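2-C-methyl-D-erythritol 4-phosphate cytidylyltransferase (PDB 1VGW) probably catalyses the formation of 4-diphosphocytidyl-2-C-methyl-D-erythritol and diphosphate from CTP and 2-C-methyl-D-erythritol 4-phosphate, the cytidylyl transfer step of isoprenoid biosynthesis by the DXP pathway. Local coordinates at residues R211-T216 with Y222-L227; R75-G80 with T98-E103; A174-R179 with L199-L204; H47-L52 with R124-A129. All coordinates share one frame; numbering follows the deposited sequence.

Contact 1 of 4, residues R211-T216 with Y222-L227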
loop_
_atom_site.group_PDB
_atom_site.type_symbol
_atom_site.label_atom_id
_atom_site.label_comp_id
_atom_site.label_asym_id
_atom_site.label_seq_id
_atom_site.Cartn_x
_atom_site.Cartn_y
_atom_site.Cartn_z
ATOM N N ARG B 211 -1.546 6.346 6.152
ATOM C CA ARG B 211 -0.353 6.939 6.752
ATOM C C ARG B 211 0.330 5.982 7.724
ATOM O O ARG B 211 1.519 6.183 8.031
ATOM C CB ARG B 211 -0.705 8.214 7.552
ATOM C CG ARG B 211 -1.337 9.340 6.764
ATOM C CD ARG B 211 -2.663 9.768 7.416
ATOM N NE ARG B 211 -2.498 10.587 8.582
ATOM C CZ ARG B 211 -3.381 10.852 9.533
ATOM N NH1 ARG B 211 -3.039 11.633 10.559
ATOM N NH2 ARG B 211 -4.605 10.348 9.482
ATOM N N ASN B 212 -0.349 4.933 8.184
ATOM C CA ASN B 212 0.207 3.959 9.136
ATOM C C ASN B 212 1.174 3.004 8.480
ATOM O O ASN B 212 1.215 1.778 8.751
ATOM C CB ASN B 212 -0.971 3.177 9.764
ATOM C CG ASN B 212 -0.613 2.291 10.927
ATOM O OD1 ASN B 212 0.384 2.502 11.631
ATOM N ND2 ASN B 212 -1.413 1.252 11.166
ATOM N N LEU B 213 2.015 3.507 7.580
ATOM C CA LEU B 213 2.943 2.655 6.854
ATOM C C LEU B 213 4.172 2.332 7.671
ATOM O O LEU B 213 4.476 3.008 8.632
ATOM C CB LEU B 213 3.318 3.247 5.516
ATOM C CG LEU B 213 3.793 4.685 5.418
ATOM C CD1 LEU B 213 4.789 5.066 6.488
ATOM C CD2 LEU B 213 4.377 4.922 4.012
ATOM N N LYS B 214 4.902 1.325 7.261
ATOM C CA LYS B 214 6.116 0.908 7.965
ATOM C C LYS B 214 7.354 1.437 7.262
ATOM O O LYS B 214 7.351 1.538 6.030
ATOM C CB LYS B 214 6.121 -0.638 7.944
ATOM C CG LYS B 214 6.985 -1.280 8.999
ATOM C CD LYS B 214 7.129 -2.787 8.751
ATOM C CE LYS B 214 7.871 -3.424 9.908
ATOM N NZ LYS B 214 8.463 -4.747 9.577
ATOM N N LEU B 215 8.394 1.774 7.991
ATOM C CA LEU B 215 9.645 2.257 7.460
ATOM C C LEU B 215 10.594 1.086 7.178
ATOM O O LEU B 215 11.235 0.586 8.099
ATOM C CB LEU B 215 10.296 3.284 8.390
ATOM C CG LEU B 215 11.648 3.879 7.964
ATOM C CD1 LEU B 215 11.869 3.770 6.460
ATOM C CD2 LEU B 215 11.766 5.350 8.356
ATOM N N THR B 216 10.637 0.642 5.916
ATOM C CA THR B 216 11.459 -0.471 5.488
ATOM C C THR B 216 12.412 -0.171 4.326
ATOM O O THR B 216 13.321 -0.996 4.098
ATOM C CB THR B 216 10.586 -1.669 5.029
ATOM O OG1 THR B 216 9.787 -1.192 3.936
ATOM C CG2 THR B 216 9.700 -2.183 6.140
ATOM N N TYR B 222 11.173 8.836 3.011
ATOM C CA TYR B 222 10.833 10.138 2.457
ATOM C C TYR B 222 9.399 10.478 2.835
ATOM O O TYR B 222 9.104 11.581 3.311
ATOM C CB TYR B 222 11.040 10.166 0.947
ATOM C CG TYR B 222 10.538 11.429 0.280
ATOM C CD1 TYR B 222 9.801 11.373 -0.890
ATOM C CD2 TYR B 222 10.808 12.678 0.828
ATOM C CE1 TYR B 222 9.356 12.530 -1.508
ATOM C CE2 TYR B 222 10.362 13.839 0.233
ATOM C CZ TYR B 222 9.636 13.754 -0.941
ATOM O OH TYR B 222 9.186 14.919 -1.531
ATOM N N ILE B 223 8.516 9.492 2.676
ATOM C CA ILE B 223 7.103 9.695 3.022
ATOM C C ILE B 223 6.909 9.855 4.517
ATOM O O ILE B 223 6.101 10.677 4.990
ATOM C CB ILE B 223 6.229 8.545 2.473
ATOM C CG1 ILE B 223 6.438 8.406 0.950
ATOM C CG2 ILE B 223 4.759 8.832 2.758
ATOM C CD1 ILE B 223 5.524 7.408 0.282
ATOM N N VAL B 224 7.702 9.139 5.313
ATOM C CA VAL B 224 7.590 9.249 6.772
ATOM C C VAL B 224 8.035 10.627 7.253
ATOM O O VAL B 224 7.310 11.303 7.999
ATOM C CB VAL B 224 8.390 8.148 7.480
ATOM C CG1 VAL B 224 8.504 8.395 8.976
ATOM C CG2 VAL B 224 7.772 6.781 7.244
ATOM N N ARG B 225 9.221 11.037 6.802
ATOM C CA ARG B 225 9.803 12.333 7.164
ATOM C C ARG B 225 8.862 13.474 6.780
ATOM O O ARG B 225 8.645 14.407 7.560
ATOM C CB ARG B 225 11.171 12.515 6.520
ATOM C CG ARG B 225 11.567 13.913 6.136
ATOM C CD ARG B 225 12.091 14.751 7.281
ATOM N NE ARG B 225 13.408 14.314 7.739
ATOM C CZ ARG B 225 14.083 14.899 8.725
ATOM N NH1 ARG B 225 13.568 15.948 9.362
ATOM N NH2 ARG B 225 15.277 14.430 9.082
ATOM N N LEU B 226 8.278 13.354 5.596
ATOM C CA LEU B 226 7.340 14.301 5.054
ATOM C C LEU B 226 6.040 14.371 5.826
ATOM O O LEU B 226 5.461 15.445 5.981
ATOM C CB LEU B 226 7.038 13.945 3.582
ATOM N N LEU B 227 5.545 13.242 6.327
ATOM C CA LEU B 227 4.289 13.196 7.060
ATOM C C LEU B 227 4.367 13.775 8.462
ATOM O O LEU B 227 3.329 14.130 9.035
ATOM C CB LEU B 227 3.794 11.743 7.219
ATOM C CG LEU B 227 2.819 11.232 6.143
ATOM C CD1 LEU B 227 2.757 9.712 6.208
ATOM C CD2 LEU B 227 1.439 11.840 6.373
#

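Contact 2 of 4, residues R75-G80 with T98-E103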
loop_
_atom_site.group_PDB
_atom_site.type_symbol
_atom_site.label_atom_id
_atom_site.label_comp_id
_atom_site.label_asym_id
_atom_site.label_seq_id
_atom_site.Cartn_x
_atom_site.Cartn_y
_atom_site.Cartn_z
ATOM N N ARG B 75 8.475 0.819 30.181
ATOM C CA ARG B 75 9.350 -0.237 30.719
ATOM C C ARG B 75 10.227 -0.818 29.633
ATOM O O ARG B 75 9.708 -1.345 28.645
ATOM C CB ARG B 75 8.486 -1.313 31.365
ATOM C CG ARG B 75 7.503 -0.680 32.384
ATOM C CD ARG B 75 7.619 -1.514 33.670
ATOM N NE ARG B 75 6.543 -1.120 34.605
ATOM C CZ ARG B 75 6.632 -1.465 35.884
ATOM N NH1 ARG B 75 7.668 -2.175 36.284
ATOM N NH2 ARG B 75 5.679 -1.125 36.727
ATOM N N VAL B 76 11.550 -0.736 29.814
ATOM C CA VAL B 76 12.463 -1.236 28.800
ATOM C C VAL B 76 13.011 -2.569 29.254
ATOM O O VAL B 76 13.909 -2.593 30.098
ATOM C CB VAL B 76 13.578 -0.199 28.522
ATOM C CG1 VAL B 76 14.732 -0.815 27.740
ATOM C CG2 VAL B 76 13.037 0.996 27.735
ATOM N N TRP B 77 12.508 -3.680 28.712
ATOM C CA TRP B 77 13.002 -4.999 29.140
ATOM C C TRP B 77 14.057 -5.546 28.193
ATOM O O TRP B 77 13.955 -5.405 26.963
ATOM C CB TRP B 77 11.827 -5.998 29.227
ATOM C CG TRP B 77 10.862 -5.712 30.344
ATOM C CD1 TRP B 77 11.068 -4.883 31.428
ATOM C CD2 TRP B 77 9.565 -6.302 30.511
ATOM N NE1 TRP B 77 9.966 -4.915 32.230
ATOM C CE2 TRP B 77 9.028 -5.778 31.708
ATOM C CE3 TRP B 77 8.821 -7.232 29.787
ATOM C CZ2 TRP B 77 7.754 -6.114 32.178
ATOM C CZ3 TRP B 77 7.546 -7.556 30.245
ATOM C CH2 TRP B 77 7.028 -7.009 31.433
ATOM N N LYS B 78 15.046 -6.256 28.723
ATOM C CA LYS B 78 16.117 -6.749 27.842
ATOM C C LYS B 78 16.112 -8.246 27.679
ATOM O O LYS B 78 17.098 -8.939 27.923
ATOM C CB LYS B 78 17.491 -6.240 28.323
ATOM C CG LYS B 78 17.565 -4.711 28.333
ATOM C CD LYS B 78 18.930 -4.227 28.755
ATOM C CE LYS B 78 18.995 -2.707 28.773
ATOM N NZ LYS B 78 20.256 -2.243 29.406
ATOM N N ASN B 79 14.980 -8.783 27.229
ATOM C CA ASN B 79 14.867 -10.214 27.028
ATOM C C ASN B 79 14.304 -10.485 25.634
ATOM O O ASN B 79 13.416 -11.308 25.460
ATOM C CB ASN B 79 14.027 -10.902 28.097
ATOM C CG ASN B 79 12.641 -10.276 28.191
ATOM O OD1 ASN B 79 12.545 -9.132 28.612
ATOM N ND2 ASN B 79 11.613 -10.988 27.777
ATOM N N GLY B 80 14.899 -9.782 24.680
ATOM C CA GLY B 80 14.562 -9.957 23.277
ATOM C C GLY B 80 14.949 -11.393 22.868
ATOM O O GLY B 80 15.721 -12.036 23.573
ATOM N N THR B 98 4.942 -11.521 35.785
ATOM C CA THR B 98 5.179 -10.355 36.612
ATOM C C THR B 98 3.976 -9.879 37.368
ATOM O O THR B 98 4.138 -9.241 38.420
ATOM C CB THR B 98 5.792 -9.254 35.695
ATOM O OG1 THR B 98 7.223 -9.259 35.950
ATOM C CG2 THR B 98 5.228 -7.907 35.840
ATOM N N GLY B 99 2.769 -10.031 36.847
ATOM C CA GLY B 99 1.564 -9.550 37.486
ATOM C C GLY B 99 1.108 -8.205 36.950
ATOM O O GLY B 99 0.062 -7.667 37.378
ATOM N N LEU B 100 1.841 -7.665 35.978
ATOM C CA LEU B 100 1.451 -6.371 35.378
ATOM C C LEU B 100 0.201 -6.521 34.534
ATOM O O LEU B 100 -0.596 -5.601 34.310
ATOM C CB LEU B 100 2.642 -5.819 34.627
ATOM C CG LEU B 100 3.782 -5.217 35.446
ATOM C CD1 LEU B 100 4.986 -4.924 34.547
ATOM C CD2 LEU B 100 3.345 -3.936 36.141
ATOM N N ALA B 101 -0.010 -7.706 33.925
ATOM C CA ALA B 101 -1.200 -7.954 33.160
ATOM C C ALA B 101 -2.048 -9.089 33.778
ATOM O O ALA B 101 -1.444 -10.084 34.169
ATOM C CB ALA B 101 -0.857 -8.514 31.746
ATOM N N ALA B 102 -3.360 -8.944 33.747
ATOM C CA ALA B 102 -4.205 -10.110 34.150
ATOM C C ALA B 102 -4.558 -10.885 32.874
ATOM O O ALA B 102 -4.597 -10.288 31.754
ATOM C CB ALA B 102 -5.498 -9.612 34.781
ATOM N N GLU B 103 -5.035 -12.130 33.040
ATOM C CA GLU B 103 -5.440 -12.932 31.883
ATOM C C GLU B 103 -6.361 -12.173 30.947
ATOM O O GLU B 103 -6.322 -12.407 29.723
ATOM C CB GLU B 103 -6.166 -14.217 32.319
ATOM C CG GLU B 103 -5.303 -15.344 32.833
ATOM C CD GLU B 103 -5.039 -16.431 31.830
ATOM O OE1 GLU B 103 -3.946 -17.069 31.847
ATOM O OE2 GLU B 103 -5.869 -16.696 30.943
#

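Contact 3 of 4, residues A174-R179 with L199-L204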
loop_
_atom_site.group_PDB
_atom_site.type_symbol
_atom_site.label_atom_id
_atom_site.label_comp_id
_atom_site.label_asym_id
_atom_site.label_seq_id
_atom_site.Cartn_x
_atom_site.Cartn_y
_atom_site.Cartn_z
ATOM N N ALA B 174 -4.340 -11.037 27.020
ATOM C CA ALA B 174 -3.059 -11.648 27.380
ATOM C C ALA B 174 -3.092 -13.128 27.446
ATOM O O ALA B 174 -2.186 -13.817 26.934
ATOM C CB ALA B 174 -2.605 -10.992 28.694
ATOM N N GLY B 175 -4.129 -13.732 28.084
ATOM C CA GLY B 175 -4.217 -15.191 28.184
ATOM C C GLY B 175 -4.504 -15.846 26.841
ATOM O O GLY B 175 -3.855 -16.874 26.523
ATOM N N LEU B 176 -5.370 -15.313 26.004
ATOM C CA LEU B 176 -5.590 -15.849 24.657
ATOM C C LEU B 176 -4.331 -15.772 23.780
ATOM O O LEU B 176 -3.976 -16.719 23.051
ATOM C CB LEU B 176 -6.713 -15.023 23.985
ATOM C CG LEU B 176 -7.020 -15.359 22.542
ATOM C CD1 LEU B 176 -7.477 -16.805 22.371
ATOM C CD2 LEU B 176 -8.089 -14.405 21.985
ATOM N N LEU B 177 -3.589 -14.646 23.853
ATOM C CA LEU B 177 -2.325 -14.467 23.090
ATOM C C LEU B 177 -1.245 -15.389 23.609
ATOM O O LEU B 177 -0.566 -16.132 22.874
ATOM C CB LEU B 177 -1.887 -12.989 23.213
ATOM C CG LEU B 177 -0.807 -12.455 22.277
ATOM C CD1 LEU B 177 -1.105 -12.761 20.812
ATOM C CD2 LEU B 177 -0.652 -10.926 22.456
ATOM N N HIS B 178 -1.023 -15.446 24.927
ATOM C CA HIS B 178 -0.033 -16.414 25.450
ATOM C C HIS B 178 -0.359 -17.837 24.966
ATOM O O HIS B 178 0.478 -18.638 24.535
ATOM C CB HIS B 178 -0.091 -16.371 26.968
ATOM C CG HIS B 178 0.888 -17.222 27.670
ATOM N ND1 HIS B 178 2.249 -17.086 27.544
ATOM C CD2 HIS B 178 0.696 -18.246 28.573
ATOM C CE1 HIS B 178 2.860 -17.981 28.300
ATOM N NE2 HIS B 178 1.961 -18.708 28.925
ATOM N N ARG B 179 -1.654 -18.194 24.995
ATOM C CA ARG B 179 -2.077 -19.507 24.562
ATOM C C ARG B 179 -1.751 -19.764 23.092
ATOM O O ARG B 179 -1.145 -20.791 22.787
ATOM C CB ARG B 179 -3.599 -19.672 24.795
ATOM C CG ARG B 179 -4.004 -21.033 25.276
ATOM C CD ARG B 179 -4.425 -21.015 26.752
ATOM N NE ARG B 179 -5.177 -19.871 27.133
ATOM C CZ ARG B 179 -6.108 -19.698 28.027
ATOM N NH1 ARG B 179 -6.666 -18.519 28.244
ATOM N NH2 ARG B 179 -6.537 -20.762 28.716
ATOM N N LEU B 199 -6.729 -21.192 16.574
ATOM C CA LEU B 199 -7.409 -21.722 17.771
ATOM C C LEU B 199 -8.905 -21.832 17.484
ATOM O O LEU B 199 -9.671 -22.302 18.322
ATOM C CB LEU B 199 -7.157 -20.748 18.924
ATOM C CG LEU B 199 -6.120 -21.100 19.956
ATOM C CD1 LEU B 199 -5.070 -22.068 19.481
ATOM C CD2 LEU B 199 -5.504 -19.857 20.605
ATOM N N GLY B 200 -9.367 -21.403 16.334
ATOM C CA GLY B 200 -10.776 -21.389 15.964
ATOM C C GLY B 200 -11.414 -20.057 16.319
ATOM O O GLY B 200 -12.630 -19.913 16.263
ATOM N N VAL B 201 -10.608 -19.031 16.646
ATOM C CA VAL B 201 -11.176 -17.720 16.994
ATOM C C VAL B 201 -11.004 -16.786 15.784
ATOM O O VAL B 201 -9.862 -16.743 15.292
ATOM C CB VAL B 201 -10.362 -17.104 18.157
ATOM C CG1 VAL B 201 -10.855 -15.697 18.466
ATOM C CG2 VAL B 201 -10.277 -17.974 19.377
ATOM N N ARG B 202 -11.935 -15.972 15.420
ATOM C CA ARG B 202 -11.912 -15.043 14.320
ATOM C C ARG B 202 -11.832 -13.589 14.765
ATOM O O ARG B 202 -12.884 -12.979 15.075
ATOM C CB ARG B 202 -13.221 -15.206 13.533
ATOM C CG ARG B 202 -13.382 -16.591 12.851
ATOM C CD ARG B 202 -14.634 -16.450 11.957
ATOM N NE ARG B 202 -14.638 -17.354 10.842
ATOM C CZ ARG B 202 -15.511 -17.230 9.826
ATOM N NH1 ARG B 202 -16.382 -16.247 9.805
ATOM N NH2 ARG B 202 -15.481 -18.147 8.882
ATOM N N PRO B 203 -10.671 -12.942 14.664
ATOM C CA PRO B 203 -10.534 -11.552 15.142
ATOM C C PRO B 203 -11.262 -10.562 14.274
ATOM O O PRO B 203 -11.502 -10.839 13.089
ATOM C CB PRO B 203 -9.042 -11.311 15.182
ATOM C CG PRO B 203 -8.435 -12.664 15.230
ATOM C CD PRO B 203 -9.349 -13.523 14.355
ATOM N N LEU B 204 -11.696 -9.430 14.839
ATOM C CA LEU B 204 -12.369 -8.414 14.015
ATOM C C LEU B 204 -11.349 -7.719 13.101
ATOM O O LEU B 204 -10.147 -7.680 13.408
ATOM C CB LEU B 204 -13.051 -7.337 14.876
ATOM C CG LEU B 204 -13.997 -7.707 15.984
ATOM C CD1 LEU B 204 -14.363 -6.493 16.844
ATOM C CD2 LEU B 204 -15.306 -8.275 15.438
#

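Contact 4 of 4, residues H47-L52 with R124-A129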
loop_
_atom_site.group_PDB
_atom_site.type_symbol
_atom_site.label_atom_id
_atom_site.label_comp_id
_atom_site.label_asym_id
_atom_site.label_seq_id
_atom_site.Cartn_x
_atom_site.Cartn_y
_atom_site.Cartn_z
ATOM N N HIS B 47 -1.677 8.850 24.762
ATOM C CA HIS B 47 -3.038 8.378 24.522
ATOM C C HIS B 47 -3.707 7.978 25.818
ATOM O O HIS B 47 -3.259 7.062 26.523
ATOM C CB HIS B 47 -2.990 7.189 23.546
ATOM C CG HIS B 47 -4.290 7.019 22.826
ATOM N ND1 HIS B 47 -4.478 7.506 21.545
ATOM C CD2 HIS B 47 -5.450 6.462 23.210
ATOM C CE1 HIS B 47 -5.726 7.259 21.171
ATOM N NE2 HIS B 47 -6.336 6.623 22.167
ATOM N N GLU B 48 -4.799 8.648 26.138
ATOM C CA GLU B 48 -5.501 8.469 27.391
ATOM C C GLU B 48 -5.915 7.059 27.758
ATOM O O GLU B 48 -5.755 6.649 28.921
ATOM C CB GLU B 48 -6.712 9.429 27.433
ATOM C CG GLU B 48 -6.312 10.861 27.123
ATOM C CD GLU B 48 -7.447 11.852 27.327
ATOM O OE1 GLU B 48 -7.464 12.512 28.396
ATOM O OE2 GLU B 48 -8.315 11.988 26.434
ATOM N N ALA B 49 -6.345 6.253 26.792
ATOM C CA ALA B 49 -6.814 4.914 27.047
ATOM C C ALA B 49 -5.747 3.874 27.245
ATOM O O ALA B 49 -6.115 2.722 27.527
ATOM C CB ALA B 49 -7.728 4.467 25.877
ATOM N N VAL B 50 -4.478 4.190 27.073
ATOM C CA VAL B 50 -3.395 3.204 27.215
ATOM C C VAL B 50 -2.888 3.331 28.626
ATOM O O VAL B 50 -2.651 4.452 29.061
ATOM C CB VAL B 50 -2.292 3.459 26.170
ATOM C CG1 VAL B 50 -1.025 2.627 26.373
ATOM C CG2 VAL B 50 -2.862 3.158 24.787
ATOM N N ASP B 51 -2.719 2.256 29.357
ATOM C CA ASP B 51 -2.336 2.336 30.755
ATOM C C ASP B 51 -0.868 2.053 30.995
ATOM O O ASP B 51 -0.355 2.313 32.086
ATOM C CB ASP B 51 -3.185 1.272 31.540
ATOM C CG ASP B 51 -4.658 1.462 31.254
ATOM O OD1 ASP B 51 -5.196 2.555 31.555
ATOM O OD2 ASP B 51 -5.287 0.575 30.617
ATOM N N LEU B 52 -0.182 1.425 30.045
ATOM C CA LEU B 52 1.211 1.083 30.196
ATOM C C LEU B 52 1.801 0.801 28.795
ATOM O O LEU B 52 1.046 0.477 27.857
ATOM C CB LEU B 52 1.353 -0.165 31.077
ATOM C CG LEU B 52 2.738 -0.692 31.386
ATOM C CD1 LEU B 52 3.414 0.102 32.509
ATOM C CD2 LEU B 52 2.754 -2.159 31.765
ATOM N N ARG B 124 -10.114 3.931 17.611
ATOM C CA ARG B 124 -11.025 2.954 17.001
ATOM C C ARG B 124 -10.661 1.513 17.363
ATOM O O ARG B 124 -11.526 0.704 17.721
ATOM C CB ARG B 124 -10.938 3.081 15.475
ATOM C CG ARG B 124 -12.073 3.832 14.823
ATOM C CD ARG B 124 -12.258 3.390 13.381
ATOM N NE ARG B 124 -11.053 3.510 12.604
ATOM C CZ ARG B 124 -10.462 4.597 12.147
ATOM N NH1 ARG B 124 -9.347 4.468 11.430
ATOM N NH2 ARG B 124 -10.943 5.803 12.393
ATOM N N LEU B 125 -9.382 1.143 17.307
ATOM C CA LEU B 125 -9.008 -0.231 17.668
ATOM C C LEU B 125 -9.369 -0.551 19.103
ATOM O O LEU B 125 -9.778 -1.669 19.436
ATOM C CB LEU B 125 -7.519 -0.450 17.434
ATOM C CG LEU B 125 -6.875 -1.765 17.816
ATOM C CD1 LEU B 125 -7.386 -2.902 16.910
ATOM C CD2 LEU B 125 -5.340 -1.688 17.739
ATOM N N ILE B 126 -9.064 0.369 20.027
ATOM C CA ILE B 126 -9.318 0.145 21.437
ATOM C C ILE B 126 -10.828 0.022 21.676
ATOM O O ILE B 126 -11.221 -0.910 22.369
ATOM C CB ILE B 126 -8.725 1.218 22.338
ATOM C CG1 ILE B 126 -7.205 0.997 22.490
ATOM C CG2 ILE B 126 -9.350 1.262 23.735
ATOM C CD1 ILE B 126 -6.470 2.334 22.731
ATOM N N GLU B 127 -11.591 0.904 21.056
ATOM C CA GLU B 127 -13.031 0.943 21.193
ATOM C C GLU B 127 -13.739 -0.285 20.652
ATOM O O GLU B 127 -14.569 -0.896 21.336
ATOM C CB GLU B 127 -13.556 2.207 20.492
ATOM C CG GLU B 127 -15.035 2.472 20.718
ATOM C CD GLU B 127 -15.344 2.675 22.191
ATOM O OE1 GLU B 127 -14.593 3.406 22.866
ATOM O OE2 GLU B 127 -16.317 2.071 22.673
ATOM N N GLN B 128 -13.330 -0.731 19.453
ATOM C CA GLN B 128 -13.966 -1.908 18.842
ATOM C C GLN B 128 -13.386 -3.230 19.234
ATOM O O GLN B 128 -14.104 -4.129 19.716
ATOM C CB GLN B 128 -13.940 -1.706 17.320
ATOM C CG GLN B 128 -14.720 -0.446 16.938
ATOM C CD GLN B 128 -14.506 -0.023 15.513
ATOM O OE1 GLN B 128 -14.781 1.128 15.156
ATOM N NE2 GLN B 128 -14.001 -0.912 14.663
ATOM N N ALA B 129 -12.077 -3.420 19.177
ATOM C CA ALA B 129 -11.535 -4.740 19.549
ATOM C C ALA B 129 -11.293 -4.822 21.031
ATOM O O ALA B 129 -11.157 -5.912 21.611
ATOM C CB ALA B 129 -10.250 -4.997 18.756
#

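Contact 1 of 4, residues R211-T216 with Y222-L227
Leu213, in the loop that follows strand 204-207, pushes its branched end against Ile223 and Val224 of the C-terminal helix 218-228, so the last helix of this GT-A-like nucleotidyltransferase fold is packed against the loop leading into it. From CB, which already points toward the helix, the chain reaches CG in the crowded position between backbone N and carbonyl carbon (chi1 50°). From there the two methyls part: CD1 lies close against Val224 CG2 at 3.5 Å, while CD2 meets Ile223 CG2 at 4.1 Å, the Leu213 and Ile223 side chains crossing at about a right angle. Leu215 adds a looser touch on the same valine methyl, its CD2 standing 4.4 Å from Val224 CG2. Lys214, predicted to position the MEP substrate, sits between these two leucines with its CB turned away from the helix. The helix also meets the second subunit, where Ile223 packs on Ile223 of that chain. One helical turn after Ile223, Leu227 crosses the aliphatic root of Arg211: Leu227 CD1 lies 4.0 Å from Arg211 CB, and Leu227 CD2 3.8 Å from Arg211 CG.

Contact 2 of 4, residues R75-G80 with T98-E103
Arg75 and Trp77 both reach from strand 75-77 to Leu100, joining the start of a beta-alpha-beta crossover to the loop beyond its helix: the unit is strand 75-77, helix 84-98 and strand 106-109, whose two strands lie in the parallel part of the main sheet. Arg75 comes first. Its chain bends at chi2 (-132°) and brings the guanidinium group flat against the leucine, with Leu100 CD1 4.0 Å above the guanidinium plane and over its centre. Leu100 CD2 lies over the same group nearer its end, 3.7 Å from Arg75 NH2. Two residues on, Trp77 again turns toward the loop, but offers its rim instead of a face: Leu100 CD1 sits near the indole plane. The indole also makes a cation-pi contact with Lys94 of helix 84-98 and touches Leu95. Past the strand, Asn79 O accepts a hydrogen bond from Asn90 ND2, tying the outgoing loop to the same helix. Across the contact, Gly99 leaves the helix with a positive phi of 97°, turning the chain just ahead of Leu100. One methyl thus serves both flat groups: Leu100 CD1, over the guanidinium face and 3.8 Å from Trp77 CZ2.

Contact 3 of 4, residues A174-R179 with L199-L204
Leu176, in the first turn of helix 174-180, sets one methyl against two side chains of the loop 199-204, Leu199 and Val201. The touching branch is CD1 in both cases: Leu176 CD1 lies 4.0 Å from Leu199 CD2 and, less closely, 4.3 Å from Val201 CG2. Leu199 and Val201 both turn CB toward the helix; the two leucines slide past each other in opposite directions, and Val201 presents its CG2 branch. Leu176 CG stands opposite the backbone N (chi1 176°), which carries the methyls off the helix and across to the loop. The contact is purely apolar, with no hydrogen bond between the segments, and lies at the surface.

Behind the loop side stands a Schellman motif. Gly200, the first residue to leave helical backbone angles after helix 192-197, has a positive phi of 92° and turns the chain between the two residues that meet Leu176. Val201 also leans on Val196 of that helix. On the other side, Gly175 O is gripped twice: by Arg179 N at 3.0 Å in the regular helical bond, and weakly by Arg179 NE at 3.3 Å, which folds the arginine back along its own helix. Its NH1 has a long, weak ion pair with Glu103.

Farther out, Ala174 and Leu177 pack on both helix 84-98 and strand 106-109, while the loop runs on into strand 204-207, where Leu204 packs on Gln153 of the second subunit. The contact therefore links helix 174-180, anchored over the central sheet, to the turn joining helix 192-197 to strand 204-207.

Contact 4 of 4, residues H47-L52 with R124-A129
A type I beta turn from His47 to Val50, closed by Val50 N bonding to His47 O at 3.2 Å, lies beside helix 119-129, its Ala49 CA 7.8 Å from Ile126 CA. Within 124-129, Ile126 alone makes the contact. Its CG1 lies opposite the carbonyl carbon (chi1 -77°), and the chain continues extended to CD1, which ends among three side chains of the turn. Ala49 CB is nearest, 4.0 Å from Ile126 CD1, and it also approaches the other branch, Ile126 CG2, at 4.2 Å. Val50 adds one branch, with its CG2 4.2 Å from Ile126 CD1. His47 brings its imidazole to the same methyl obliquely, His47 CD2 being 4.3 Å from Ile126 CD1. These are loose van der Waals touches, and no hydrogen bond spans the segments.

Asn7, where strand 7-12 begins, connects the two sides: Ile126 packs on it, its ND2 donates to Ala49 O, and its backbone N donates to Asp51 OD2. The His47 side chain also touches Ser119 and Leu122, earlier in the same helix. Leu125 and Ala129 rest on strands 169-173 and 204-207, so helix 119-129 is seated on the sheet as well as on the turn. The turn lies on the link from helix 36-45 to strand 52-56, in the beta-alpha-beta crossover that starts from strand 7-12, part of the Rossmann-like alpha/beta layering of GT-A-type nucleotidyltransferases.

How the contacts relate
From the N terminus, contact 4 opens first at 47-52 and closes at 124-129; within that span contact 2 opens and closes, joining 75-80 to 98-103. Contact 3 (174-204) and contact 1 (211-227) then follow in series, and no two loops cross. Contacts 2, 3 and 4 adjoin one another: Glu103 O probably accepts a hydrogen bond from Gly175 N, Arg75 packs on Leu52, and Leu204 on Gln128 and Ala129. Together they tie the helices and connecting loops around the main sheet. Contact 1 stands apart, its nearest atoms about 8 Å from those of contact 4, and joins the C-terminal helix to the loop before it; like contact 3, it reaches the second subunit.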